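Local coordinates for protein HNH endonuclease (Geobacillus virus E2, PDB 5H0M) that nicks DNA, as expected of an HNH-family endonuclease of a deep-sea thermophilic bacteriophage, and binds a zinc ion that is probably structural, at residues A[51-56]-A[97-101]; A[60-64]-A[104-110]; A[73-77]-A[85-89]; A[89-95]-A[109-115]. All coordinates share one frame; numbering follows the deposited sequence.

Contact 1 (A[51-56]-A[97-101])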
loop_
_atom_site.group_PDB
_atom_site.type_symbol
_atom_site.label_atom_id
_atom_site.label_comp_id
_atom_site.label_asym_id
_atom_site.label_seq_id
_atom_site.Cartn_x
_atom_site.Cartn_y
_atom_site.Cartn_z
ATOM N N GLN A 51 1.374 9.642 12.125
ATOM C CA GLN A 51 0.604 10.097 10.973
ATOM C C GLN A 51 0.204 8.899 10.096
ATOM O O GLN A 51 -0.934 8.812 9.637
ATOM C CB GLN A 51 1.434 11.106 10.186
ATOM C CG GLN A 51 0.781 11.745 8.985
ATOM C CD GLN A 51 1.742 12.692 8.268
ATOM O OE1 GLN A 51 2.822 12.283 7.826
ATOM N NE2 GLN A 51 1.353 13.955 8.151
ATOM N N ALA A 52 1.138 7.983 9.886
ATOM C CA ALA A 52 0.861 6.797 9.079
ATOM C C ALA A 52 -0.161 5.897 9.760
ATOM O O ALA A 52 -1.095 5.405 9.121
ATOM C CB ALA A 52 2.149 6.053 8.765
ATOM N N ARG A 53 -0.031 5.697 11.070
ATOM C CA ARG A 53 -1.011 4.915 11.809
ATOM C C ARG A 53 -2.408 5.488 11.646
ATOM O O ARG A 53 -3.359 4.758 11.356
ATOM C CB ARG A 53 -0.680 4.873 13.296
ATOM C CG ARG A 53 0.526 4.054 13.679
ATOM C CD ARG A 53 0.753 4.269 15.160
ATOM N NE ARG A 53 1.952 3.640 15.682
ATOM C CZ ARG A 53 1.970 2.487 16.353
ATOM N NH1 ARG A 53 0.850 1.798 16.540
ATOM N NH2 ARG A 53 3.112 2.028 16.819
ATOM N N ALA A 54 -2.526 6.804 11.805
ATOM C CA ALA A 54 -3.807 7.487 11.715
ATOM C C ALA A 54 -4.395 7.398 10.317
ATOM O O ALA A 54 -5.615 7.317 10.145
ATOM C CB ALA A 54 -3.674 8.944 12.134
ATOM N N PHE A 55 -3.526 7.386 9.314
ATOM C CA PHE A 55 -3.979 7.339 7.927
ATOM C C PHE A 55 -4.881 6.136 7.644
ATOM O O PHE A 55 -5.906 6.243 6.967
ATOM C CB PHE A 55 -2.785 7.341 6.980
ATOM C CG PHE A 55 -3.159 7.197 5.536
ATOM C CD1 PHE A 55 -3.682 8.273 4.846
ATOM C CD2 PHE A 55 -3.023 5.978 4.890
ATOM C CE1 PHE A 55 -4.048 8.156 3.515
ATOM C CE2 PHE A 55 -3.389 5.854 3.559
ATOM C CZ PHE A 55 -3.895 6.933 2.876
ATOM N N TYR A 56 -4.512 4.987 8.171
ATOM C CA TYR A 56 -5.268 3.771 7.874
ATOM C C TYR A 56 -6.651 3.764 8.502
ATOM O O TYR A 56 -7.508 2.988 8.076
ATOM C CB TYR A 56 -4.480 2.538 8.295
ATOM C CG TYR A 56 -3.203 2.345 7.497
ATOM C CD1 TYR A 56 -3.243 1.995 6.153
ATOM C CD2 TYR A 56 -1.972 2.509 8.085
ATOM C CE1 TYR A 56 -2.072 1.804 5.417
ATOM C CE2 TYR A 56 -0.805 2.325 7.359
ATOM C CZ TYR A 56 -0.856 1.970 6.046
ATOM O OH TYR A 56 0.345 1.784 5.357
ATOM N N LEU A 97 3.921 3.997 2.103
ATOM C CA LEU A 97 3.398 5.161 2.774
ATOM C C LEU A 97 4.453 5.928 3.565
ATOM O O LEU A 97 4.484 7.159 3.528
ATOM C CB LEU A 97 2.260 4.723 3.703
ATOM C CG LEU A 97 1.532 5.827 4.447
ATOM C CD1 LEU A 97 0.789 6.732 3.485
ATOM C CD2 LEU A 97 0.574 5.197 5.457
ATOM N N LEU A 98 5.307 5.198 4.268
ATOM C CA LEU A 98 6.334 5.804 5.112
ATOM C C LEU A 98 7.517 6.323 4.313
ATOM O O LEU A 98 8.367 7.028 4.852
ATOM C CB LEU A 98 6.780 4.801 6.180
ATOM C CG LEU A 98 5.784 4.576 7.327
ATOM C CD1 LEU A 98 6.117 3.310 8.102
ATOM C CD2 LEU A 98 5.775 5.793 8.235
ATOM N N VAL A 99 7.579 5.956 3.035
ATOM C CA VAL A 99 8.629 6.448 2.134
ATOM C C VAL A 99 8.216 7.753 1.446
ATOM O O VAL A 99 9.034 8.662 1.274
ATOM C CB VAL A 99 9.008 5.361 1.107
ATOM C CG1 VAL A 99 9.900 5.910 -0.005
ATOM C CG2 VAL A 99 9.688 4.203 1.807
ATOM N N ASP A 100 6.955 7.859 1.028
ATOM C CA ASP A 100 6.465 9.084 0.394
ATOM C C ASP A 100 5.008 9.363 0.774
ATOM O O ASP A 100 4.065 8.852 0.170
ATOM C CB ASP A 100 6.609 9.026 -1.124
ATOM C CG ASP A 100 6.408 10.381 -1.780
ATOM O OD1 ASP A 100 5.796 11.290 -1.148
ATOM O OD2 ASP A 100 6.851 10.557 -2.948
ATOM N N TRP A 101 4.846 10.226 1.770
ATOM C CA TRP A 101 3.527 10.589 2.280
ATOM C C TRP A 101 2.644 11.228 1.205
ATOM O O TRP A 101 1.426 11.052 1.206
ATOM C CB TRP A 101 3.718 11.561 3.461
ATOM C CG TRP A 101 2.448 12.118 4.060
ATOM C CD1 TRP A 101 2.017 13.411 4.004
ATOM C CD2 TRP A 101 1.455 11.398 4.800
ATOM N NE1 TRP A 101 0.818 13.543 4.661
ATOM C CE2 TRP A 101 0.447 12.320 5.152
ATOM C CE3 TRP A 101 1.312 10.063 5.188
ATOM C CZ2 TRP A 101 -0.676 11.954 5.883
ATOM C CZ3 TRP A 101 0.196 9.708 5.919
ATOM C CH2 TRP A 101 -0.786 10.644 6.244
#
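Gln51 lays its amide flat over one face of the Trp101 indole, the two planes only 3° apart. Its CG is trans to the backbone N (chi1 -177°) and the next bond is extended, which carries the chain out of helix 41-55 to meet a ring arriving from the opposite direction. OE1 of Gln51 ends over the middle of the indole, 3.4 Å from CD2 of Trp101, while CG of Gln51 makes a CH-pi contact 3.6 Å from the centroid of the six-membered ring of Trp101. One residue on, the methyl CB of Ala52 meets CD2 of Leu98 at 3.7 Å and CD2 of Leu97 at 3.8 Å. A turn after Gln51, Phe55 brings CB to the indole edge, 3.9 Å from CH2 of Trp101; the two ring planes are oblique, at 75°. CD1 of Leu97 sits over a Phe55 face, toward the rim, and CD2 of Leu97 is 3.7 Å from CD2 of Phe55. Tyr56 closes the row with its OH 3.4 Å from CD2 of Leu97, so this methyl is shared by Ala52, Phe55 and Tyr56. Arg104 adds a cation-pi contact to Trp101, and Trp61 meets the rings of Phe55 and Tyr56. With no hydrogen bond crossing between the segments, dispersion and amide-on-indole stacking join the helix to the loop.

Contact 2 (A[60-64]-A[104-110])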
loop_
_atom_site.group_PDB
_atom_site.type_symbol
_atom_site.label_atom_id
_atom_site.label_comp_id
_atom_site.label_asym_id
_atom_site.label_seq_id
_atom_site.Cartn_x
_atom_site.Cartn_y
_atom_site.Cartn_z
ATOM N N GLU A 60 -10.620 8.979 4.126
ATOM C CA GLU A 60 -10.070 9.069 2.775
ATOM C C GLU A 60 -9.459 7.725 2.378
ATOM O O GLU A 60 -9.685 7.248 1.273
ATOM C CB GLU A 60 -9.033 10.184 2.682
ATOM C CG GLU A 60 -9.608 11.591 2.864
ATOM C CD GLU A 60 -9.657 12.078 4.310
ATOM O OE1 GLU A 60 -9.292 11.347 5.248
ATOM O OE2 GLU A 60 -10.075 13.239 4.507
ATOM N N TRP A 61 -8.710 7.102 3.286
ATOM C CA TRP A 61 -8.171 5.773 3.000
ATOM C C TRP A 61 -9.291 4.768 2.826
ATOM O O TRP A 61 -9.253 3.952 1.906
ATOM C CB TRP A 61 -7.199 5.309 4.079
ATOM C CG TRP A 61 -6.745 3.887 3.882
ATOM C CD1 TRP A 61 -6.969 2.851 4.714
ATOM C CD2 TRP A 61 -6.030 3.346 2.756
ATOM N NE1 TRP A 61 -6.447 1.690 4.199
ATOM C CE2 TRP A 61 -5.842 1.975 3.007
ATOM C CE3 TRP A 61 -5.523 3.886 1.576
ATOM C CZ2 TRP A 61 -5.181 1.144 2.124
ATOM C CZ3 TRP A 61 -4.862 3.063 0.703
ATOM C CH2 TRP A 61 -4.696 1.705 0.985
ATOM N N GLU A 62 -10.290 4.795 3.710
ATOM C CA GLU A 62 -11.333 3.768 3.638
ATOM C C GLU A 62 -12.001 3.794 2.256
ATOM O O GLU A 62 -12.224 2.748 1.630
ATOM C CB GLU A 62 -12.370 3.985 4.742
ATOM C CG GLU A 62 -13.363 2.833 4.875
ATOM C CD GLU A 62 -14.261 2.895 6.109
ATOM O OE1 GLU A 62 -14.012 3.674 7.057
ATOM O OE2 GLU A 62 -15.251 2.147 6.114
ATOM N N ARG A 63 -12.285 4.998 1.768
ATOM C CA ARG A 63 -12.930 5.185 0.489
ATOM C C ARG A 63 -12.005 4.816 -0.676
ATOM O O ARG A 63 -12.412 4.176 -1.629
ATOM C CB ARG A 63 -13.349 6.645 0.391
ATOM C CG ARG A 63 -14.079 7.094 -0.847
ATOM C CD ARG A 63 -13.868 8.595 -0.978
ATOM N NE ARG A 63 -13.972 9.299 0.313
ATOM C CZ ARG A 63 -13.295 10.405 0.640
ATOM N NH1 ARG A 63 -12.443 10.944 -0.218
ATOM N NH2 ARG A 63 -13.463 10.974 1.838
ATOM N N THR A 64 -10.745 5.227 -0.602
ATOM C CA THR A 64 -9.818 5.015 -1.695
ATOM C C THR A 64 -9.475 3.533 -1.833
ATOM O O THR A 64 -9.392 3.014 -2.934
ATOM C CB THR A 64 -8.564 5.859 -1.500
ATOM O OG1 THR A 64 -8.921 7.254 -1.514
ATOM C CG2 THR A 64 -7.540 5.587 -2.611
ATOM N N ARG A 104 0.137 8.974 -0.800
ATOM C CA ARG A 104 -0.688 8.114 0.049
ATOM C C ARG A 104 -2.067 7.757 -0.503
ATOM O O ARG A 104 -2.598 6.695 -0.177
ATOM C CB ARG A 104 -0.845 8.744 1.434
ATOM C CG ARG A 104 -1.594 10.063 1.430
ATOM C CD ARG A 104 -1.462 10.731 2.785
ATOM N NE ARG A 104 -2.204 11.987 2.847
ATOM C CZ ARG A 104 -1.772 13.143 2.360
ATOM N NH1 ARG A 104 -0.589 13.230 1.761
ATOM N NH2 ARG A 104 -2.528 14.241 2.480
ATOM N N LEU A 105 -2.657 8.632 -1.321
ATOM C CA LEU A 105 -3.998 8.415 -1.855
ATOM C C LEU A 105 -4.018 8.358 -3.388
ATOM O O LEU A 105 -5.074 8.368 -4.008
ATOM C CB LEU A 105 -4.942 9.517 -1.345
ATOM C CG LEU A 105 -5.272 9.430 0.147
ATOM C CD1 LEU A 105 -5.831 10.744 0.650
ATOM C CD2 LEU A 105 -6.244 8.308 0.430
ATOM N N ASP A 106 -2.845 8.241 -4.009
ATOM C CA ASP A 106 -2.768 8.210 -5.466
ATOM C C ASP A 106 -3.110 6.836 -5.996
ATOM O O ASP A 106 -2.449 5.858 -5.644
ATOM C CB ASP A 106 -1.356 8.550 -5.925
ATOM C CG ASP A 106 -0.989 9.991 -5.725
ATOM O OD1 ASP A 106 -1.842 10.827 -5.359
ATOM O OD2 ASP A 106 0.200 10.281 -5.967
ATOM N N MET A 107 -4.122 6.736 -6.853
ATOM C CA MET A 107 -4.543 5.417 -7.316
ATOM C C MET A 107 -3.456 4.705 -8.107
ATOM O O MET A 107 -3.330 3.490 -8.002
ATOM C CB MET A 107 -5.876 5.496 -8.058
ATOM C CG MET A 107 -7.004 5.693 -7.048
ATOM S SD MET A 107 -8.602 5.722 -7.830
ATOM C CE MET A 107 -8.741 4.004 -8.280
ATOM N N ASP A 108 -2.639 5.455 -8.839
ATOM C CA ASP A 108 -1.517 4.852 -9.551
ATOM C C ASP A 108 -0.369 4.432 -8.643
ATOM O O ASP A 108 0.609 3.873 -9.124
ATOM C CB ASP A 108 -1.021 5.745 -10.695
ATOM C CG ASP A 108 -0.414 7.046 -10.236
ATOM O OD1 ASP A 108 -0.454 7.405 -9.050
ATOM O OD2 ASP A 108 0.125 7.770 -11.120
ATOM N N ASN A 109 -0.493 4.698 -7.345
ATOM C CA ASN A 109 0.452 4.227 -6.343
ATOM C C ASN A 109 -0.167 3.134 -5.484
ATOM O O ASN A 109 0.371 2.817 -4.432
ATOM C CB ASN A 109 0.904 5.373 -5.432
ATOM C CG ASN A 109 2.062 4.991 -4.538
ATOM O OD1 ASN A 109 3.013 4.351 -4.993
ATOM N ND2 ASN A 109 2.006 5.385 -3.277
ATOM N N LEU A 110 -1.286 2.552 -5.926
ATOM C CA LEU A 110 -1.992 1.551 -5.108
ATOM C C LEU A 110 -2.356 0.322 -5.932
ATOM O O LEU A 110 -2.831 0.455 -7.060
ATOM C CB LEU A 110 -3.264 2.180 -4.516
ATOM C CG LEU A 110 -3.008 3.229 -3.445
ATOM C CD1 LEU A 110 -4.261 4.044 -3.199
ATOM C CD2 LEU A 110 -2.472 2.624 -2.166
HETATM O O HOH W 1 -7.842 8.890 -4.169
#
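Thr64 and Trp61 of helix 59-71 pack on Leu105 and Leu110, which bracket the last part of the loop joining the two strands of the HNH hairpin, the beta-beta part of the beta-beta-alpha fold. The dense part is apolar. Leu110 splits its methyls: CD1 touches CG2 of Thr64 at 3.7 Å, and CD2 lies at the indole edge, in the ring plane, 3.8 Å from CZ3 of Trp61. In Thr64, OG1 sits beside the backbone N (chi1 -62°), which puts CG2 opposite that nitrogen and lets the methyl reach in. CD2 of Leu105 then fits against the helix backbone, 3.7 Å from O of Glu60 and 3.5 Å from OG1 of Thr64, and CD1 of Leu105 meets CB of Glu60 at 3.8 Å. At this rim the Glu60 carboxylate leads away from the loop. Behind the leucines, the Trp61 ring also meets the ring of His93. The side toward Met107 is looser and wetter. Met107 approaches Thr64 no closer than 4.5 Å, from CG to CG2. Here a water donates a good bond to O of Leu105 (2.8 Å) and a weak one to OG1 of Thr64. OG1 of Thr64 in turn gives its own proton to O of Glu60, 2.9 Å away, from the face of that carbonyl opposite to the one the Thr64 backbone N approaches.

Contact 3 (A[73-77]-A[85-89]). With ZN (zinc ion), chain B.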
loop_
_atom_site.group_PDB
_atom_site.type_symbol
_atom_site.label_atom_id
_atom_site.label_comp_id
_atom_site.label_asym_id
_atom_site.label_seq_id
_atom_site.Cartn_x
_atom_site.Cartn_y
_atom_site.Cartn_z
ATOM N N ASN A 73 -11.334 -5.039 -9.796
ATOM C CA ASN A 73 -12.278 -6.155 -9.754
ATOM C C ASN A 73 -11.903 -7.198 -8.705
ATOM O O ASN A 73 -12.111 -8.386 -8.888
ATOM C CB ASN A 73 -12.383 -6.810 -11.139
ATOM C CG ASN A 73 -12.984 -5.883 -12.174
ATOM O OD1 ASN A 73 -13.981 -5.208 -11.913
ATOM N ND2 ASN A 73 -12.384 -5.848 -13.360
ATOM N N TYR A 74 -11.346 -6.728 -7.594
ATOM C CA TYR A 74 -10.974 -7.561 -6.461
ATOM C C TYR A 74 -9.966 -8.644 -6.831
ATOM O O TYR A 74 -9.865 -9.651 -6.146
ATOM C CB TYR A 74 -12.225 -8.124 -5.753
ATOM C CG TYR A 74 -12.886 -7.097 -4.864
ATOM C CD1 TYR A 74 -13.684 -6.119 -5.408
ATOM C CD2 TYR A 74 -12.676 -7.095 -3.489
ATOM C CE1 TYR A 74 -14.287 -5.145 -4.618
ATOM C CE2 TYR A 74 -13.277 -6.143 -2.680
ATOM C CZ TYR A 74 -14.078 -5.165 -3.253
ATOM O OH TYR A 74 -14.663 -4.211 -2.441
ATOM N N LEU A 75 -9.216 -8.432 -7.903
ATOM C CA LEU A 75 -8.168 -9.365 -8.311
ATOM C C LEU A 75 -6.772 -8.864 -7.985
ATOM O O LEU A 75 -6.469 -7.688 -8.162
ATOM C CB LEU A 75 -8.223 -9.622 -9.814
ATOM C CG LEU A 75 -9.493 -10.307 -10.306
ATOM C CD1 LEU A 75 -9.403 -10.473 -11.806
ATOM C CD2 LEU A 75 -9.690 -11.657 -9.624
ATOM N N CYS A 76 -5.913 -9.776 -7.557
ATOM C CA CYS A 76 -4.510 -9.460 -7.337
ATOM C C CYS A 76 -3.867 -9.031 -8.640
ATOM O O CYS A 76 -3.865 -9.777 -9.607
ATOM C CB CYS A 76 -3.762 -10.648 -6.768
ATOM S SG CYS A 76 -1.991 -10.356 -6.600
ATOM N N GLN A 77 -3.320 -7.821 -8.669
ATOM C CA GLN A 77 -2.754 -7.263 -9.905
ATOM C C GLN A 77 -1.411 -7.853 -10.273
ATOM O O GLN A 77 -1.055 -7.872 -11.444
ATOM C CB GLN A 77 -2.689 -5.727 -9.800
ATOM C CG GLN A 77 -4.061 -5.091 -9.637
ATOM C CD GLN A 77 -4.985 -5.403 -10.796
ATOM O OE1 GLN A 77 -5.977 -6.133 -10.663
ATOM N NE2 GLN A 77 -4.649 -4.878 -11.952
ATOM N N ILE A 85 -5.217 -15.897 -11.722
ATOM C CA ILE A 85 -6.414 -15.324 -11.121
ATOM C C ILE A 85 -6.450 -15.636 -9.634
ATOM O O ILE A 85 -6.608 -16.792 -9.232
ATOM C CB ILE A 85 -7.698 -15.845 -11.792
ATOM C CG1 ILE A 85 -7.719 -15.478 -13.276
ATOM C CG2 ILE A 85 -8.925 -15.314 -11.080
ATOM C CD1 ILE A 85 -7.663 -13.998 -13.595
ATOM N N THR A 86 -6.312 -14.588 -8.815
ATOM C CA THR A 86 -6.294 -14.720 -7.368
ATOM C C THR A 86 -7.047 -13.567 -6.742
ATOM O O THR A 86 -6.822 -12.408 -7.106
ATOM C CB THR A 86 -4.859 -14.708 -6.814
ATOM O OG1 THR A 86 -4.050 -15.636 -7.553
ATOM C CG2 THR A 86 -4.868 -15.100 -5.345
ATOM N N ARG A 87 -7.924 -13.871 -5.802
ATOM C CA ARG A 87 -8.643 -12.838 -5.070
ATOM C C ARG A 87 -7.667 -11.964 -4.274
ATOM O O ARG A 87 -6.806 -12.472 -3.568
ATOM C CB ARG A 87 -9.619 -13.483 -4.101
ATOM C CG ARG A 87 -10.414 -12.498 -3.272
ATOM C CD ARG A 87 -11.767 -12.270 -3.881
ATOM N NE ARG A 87 -12.577 -11.352 -3.089
ATOM C CZ ARG A 87 -13.733 -10.847 -3.503
ATOM N NH1 ARG A 87 -14.209 -11.170 -4.700
ATOM N NH2 ARG A 87 -14.412 -10.011 -2.726
ATOM N N ALA A 88 -7.818 -10.649 -4.382
ATOM C CA ALA A 88 -7.047 -9.721 -3.560
ATOM C C ALA A 88 -7.582 -9.671 -2.143
ATOM O O ALA A 88 -8.791 -9.731 -1.935
ATOM C CB ALA A 88 -7.078 -8.339 -4.160
ATOM N N VAL A 89 -6.674 -9.503 -1.188
ATOM C CA VAL A 89 -7.014 -9.390 0.232
ATOM C C VAL A 89 -6.534 -8.097 0.881
ATOM O O VAL A 89 -6.904 -7.807 2.021
ATOM C CB VAL A 89 -6.477 -10.576 1.050
ATOM C CG1 VAL A 89 -7.126 -11.873 0.574
ATOM C CG2 VAL A 89 -4.965 -10.670 1.012
HETATM ZN ZN ZN B . -1.044 -12.413 -6.180
HETATM O O HOH W 2 -5.425 -12.165 -10.291
#
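Cys76 N donates to Thr86 O at 2.8 Å, almost straight (178° at the hydrogen) and nearly along the C=O axis. Two residues further along the other segment, Ala88 N bonds to Tyr74 O at 2.9 Å, also straight but from above the carbonyl plane. Between these bonds Leu75 and Arg87 form a single backbone bridge; to one side CD2 of Leu75 crosses CG2 of Ile85 at 4.0 Å. A water at one end accepts from Thr86 N and lies 2.9 Å from Cys76 O, perhaps donating to it. Beside the bridge lies the Cys4 zinc site, built from two CxxC pairs: SG of Cys76 binds the zinc ion at 2.3 Å while capping the start of helix 77-81, and Cys79, Cys114 and Cys117 complete the site. On the other flank the Arg87 guanidinium lies with one face over CB of Tyr74, and its NH2 is 3.5 Å from CD2 of Tyr74, the ring and guanidinium planes 27° apart. Behind, Tyr74 rests on Leu66 and Leu69 of helix 59-71, which Asn73 ends in a Schellman motif.

Contact 4 (A[89-95]-A[109-115]). With ZN (zinc ion), chain B.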
loop_
_atom_site.group_PDB
_atom_site.type_symbol
_atom_site.label_atom_id
_atom_site.label_comp_id
_atom_site.label_asym_id
_atom_site.label_seq_id
_atom_site.Cartn_x
_atom_site.Cartn_y
_atom_site.Cartn_z
ATOM N N VAL A 89 -6.674 -9.503 -1.188
ATOM C CA VAL A 89 -7.014 -9.390 0.232
ATOM C C VAL A 89 -6.534 -8.097 0.881
ATOM O O VAL A 89 -6.904 -7.807 2.021
ATOM C CB VAL A 89 -6.477 -10.576 1.050
ATOM C CG1 VAL A 89 -7.126 -11.873 0.574
ATOM C CG2 VAL A 89 -4.965 -10.670 1.012
ATOM N N ILE A 90 -5.737 -7.313 0.156
ATOM C CA ILE A 90 -5.149 -6.103 0.726
ATOM C C ILE A 90 -4.871 -5.127 -0.407
ATOM O O ILE A 90 -4.662 -5.548 -1.536
ATOM C CB ILE A 90 -3.880 -6.456 1.531
ATOM C CG1 ILE A 90 -3.459 -5.301 2.438
ATOM C CG2 ILE A 90 -2.769 -6.918 0.625
ATOM C CD1 ILE A 90 -2.490 -5.726 3.516
ATOM N N VAL A 91 -4.911 -3.835 -0.104
ATOM C CA VAL A 91 -4.462 -2.807 -1.037
ATOM C C VAL A 91 -3.161 -2.247 -0.485
ATOM O O VAL A 91 -3.133 -1.790 0.667
ATOM C CB VAL A 91 -5.493 -1.683 -1.198
ATOM C CG1 VAL A 91 -4.979 -0.573 -2.089
ATOM C CG2 VAL A 91 -6.777 -2.236 -1.788
ATOM N N ASP A 92 -2.109 -2.284 -1.303
ATOM C CA ASP A 92 -0.761 -1.851 -0.881
ATOM C C ASP A 92 -0.278 -0.652 -1.693
ATOM O O ASP A 92 -0.543 -0.541 -2.896
ATOM C CB ASP A 92 0.247 -2.996 -1.027
ATOM C CG ASP A 92 1.554 -2.762 -0.245
ATOM O OD1 ASP A 92 1.569 -1.990 0.752
ATOM O OD2 ASP A 92 2.573 -3.375 -0.616
ATOM N N HIS A 93 0.455 0.221 -1.008
ATOM C CA HIS A 93 1.179 1.324 -1.637
ATOM C C HIS A 93 2.386 0.808 -2.383
ATOM O O HIS A 93 3.189 0.055 -1.817
ATOM C CB HIS A 93 1.620 2.325 -0.577
ATOM C CG HIS A 93 0.483 3.080 0.036
ATOM N ND1 HIS A 93 -0.290 2.561 1.042
ATOM C CD2 HIS A 93 -0.027 4.302 -0.242
ATOM C CE1 HIS A 93 -1.227 3.435 1.372
ATOM N NE2 HIS A 93 -1.097 4.493 0.596
ATOM N N ILE A 94 2.544 1.229 -3.629
ATOM C CA ILE A 94 3.704 0.784 -4.427
ATOM C C ILE A 94 4.974 1.404 -3.852
ATOM O O ILE A 94 5.877 0.691 -3.400
ATOM C CB ILE A 94 3.543 1.108 -5.910
ATOM C CG1 ILE A 94 2.324 0.408 -6.502
ATOM C CG2 ILE A 94 4.836 0.759 -6.643
ATOM C CD1 ILE A 94 2.049 0.756 -7.946
ATOM N N THR A 95 5.030 2.732 -3.834
ATOM C CA THR A 95 5.983 3.455 -2.991
ATOM C C THR A 95 5.375 3.476 -1.596
ATOM O O THR A 95 4.281 4.014 -1.414
ATOM C CB THR A 95 6.196 4.878 -3.487
ATOM O OG1 THR A 95 6.667 4.843 -4.842
ATOM C CG2 THR A 95 7.206 5.612 -2.621
ATOM N N ASN A 109 -0.493 4.698 -7.345
ATOM C CA ASN A 109 0.452 4.227 -6.343
ATOM C C ASN A 109 -0.167 3.134 -5.484
ATOM O O ASN A 109 0.371 2.817 -4.432
ATOM C CB ASN A 109 0.904 5.373 -5.432
ATOM C CG ASN A 109 2.062 4.991 -4.538
ATOM O OD1 ASN A 109 3.013 4.351 -4.993
ATOM N ND2 ASN A 109 2.006 5.385 -3.277
ATOM N N LEU A 110 -1.286 2.552 -5.926
ATOM C CA LEU A 110 -1.992 1.551 -5.108
ATOM C C LEU A 110 -2.356 0.322 -5.932
ATOM O O LEU A 110 -2.831 0.455 -7.060
ATOM C CB LEU A 110 -3.264 2.180 -4.516
ATOM C CG LEU A 110 -3.008 3.229 -3.445
ATOM C CD1 LEU A 110 -4.261 4.044 -3.199
ATOM C CD2 LEU A 110 -2.472 2.624 -2.166
ATOM N N GLN A 111 -2.129 -0.867 -5.373
ATOM C CA GLN A 111 -2.498 -2.103 -6.048
ATOM C C GLN A 111 -3.187 -3.071 -5.105
ATOM O O GLN A 111 -2.783 -3.233 -3.961
ATOM C CB GLN A 111 -1.285 -2.798 -6.658
ATOM C CG GLN A 111 -0.492 -1.962 -7.628
ATOM C CD GLN A 111 0.639 -2.765 -8.239
ATOM O OE1 GLN A 111 1.668 -2.995 -7.593
ATOM N NE2 GLN A 111 0.448 -3.202 -9.469
ATOM N N SER A 112 -4.200 -3.746 -5.625
ATOM C CA SER A 112 -4.834 -4.842 -4.907
ATOM C C SER A 112 -3.959 -6.080 -5.047
ATOM O O SER A 112 -3.534 -6.405 -6.160
ATOM C CB SER A 112 -6.205 -5.135 -5.515
ATOM O OG SER A 112 -7.011 -3.958 -5.559
ATOM N N LEU A 113 -3.682 -6.748 -3.921
ATOM C CA LEU A 113 -2.746 -7.886 -3.866
ATOM C C LEU A 113 -3.309 -9.029 -3.043
ATOM O O LEU A 113 -4.062 -8.815 -2.096
ATOM C CB LEU A 113 -1.407 -7.483 -3.235
ATOM C CG LEU A 113 -0.599 -6.378 -3.937
ATOM C CD1 LEU A 113 0.658 -6.097 -3.141
ATOM C CD2 LEU A 113 -0.264 -6.763 -5.368
ATOM N N CYS A 114 -2.922 -10.247 -3.424
ATOM C CA CYS A 114 -3.128 -11.415 -2.582
ATOM C C CYS A 114 -2.050 -11.439 -1.501
ATOM O O CYS A 114 -1.100 -10.661 -1.523
ATOM C CB CYS A 114 -3.101 -12.702 -3.416
ATOM S SG CYS A 114 -1.482 -13.201 -4.008
ATOM N N GLN A 115 -2.198 -12.319 -0.524
ATOM C CA GLN A 115 -1.233 -12.371 0.565
ATOM C C GLN A 115 0.164 -12.745 0.081
ATOM O O GLN A 115 1.158 -12.179 0.525
ATOM C CB GLN A 115 -1.690 -13.358 1.635
ATOM C CG GLN A 115 -0.619 -13.635 2.667
ATOM C CD GLN A 115 -1.099 -14.546 3.753
ATOM O OE1 GLN A 115 -2.305 -14.679 3.969
ATOM N NE2 GLN A 115 -0.163 -15.163 4.462
HETATM ZN ZN ZN B . -1.044 -12.413 -6.180
HETATM O O HOH W 3 1.499 -2.481 -4.600
#
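Leu113 O takes two backbone donors, Val89 N at 2.8 Å and Ile90 N at 3.2 Å, so the antiparallel pairing of strands 90-93 and 110-113 begins with a classic beta bulge. Ile90 O is satisfied by Leu113 N (2.8 Å), and Asp92 exchanges N-H and C=O with Gln111. Ile94 N then bonds to Asn109 O from above the carbonyl plane. The Asn109 amide locks the far end: OD1 accepts Thr95 N on a lone pair (2.8 Å), and ND2 donates to a lone pair of Thr95 O at 3.2 Å, with Lys103 O as a further partner of ND2. That same nitrogen lies at the edge of the His93 imidazole, whose NE2 is bonded to Arg104 O; CD2 of Leu110 sits centrally over a ring face, 3.5 Å from CD2 of His93. On the face shared with Gln111, Asp92 OD2 forms a salt bridge with Lys121, which also bonds to the carbonyls of His93 and Ile94; on the face of Val91 and His93, Ser112 OG bonds to Asp72. OE1 of Gln111 receives a water at 3.0 Å, which also donates to Asp92 O, and is hydrogen-bonded to His78. At the strand's end SG of Cys114 binds the zinc ion at 2.4 Å, in a separate, probably structural Cys4 site. Hairpin and following helix 115-129 form the beta-beta-alpha core of the His-Me finger (HNH) fold.

Overall arrangement
From the N terminus, helix 41-55 leads into contact 1, closed only when the chain reaches 97-101, and helix 59-71 opens contact 2 before that happens, so the two loops cross. Contact 3 lies wholly within both: 73-77 returns to 85-89 after just one short helix. Contact 4 follows it in series, sharing Val89, and crosses contacts 1 and 2 as strand 110-113 comes back onto 90-93. Contacts 2 and 4 share Asn109 and Leu110. Contacts 1 and 3 sit on opposite sides of the chain's centre, about 24 Å apart between centres. Helix 41-55 thus lies at one end of the hairpin, helix 59-71 packs along it, and the zinc site is at the other end.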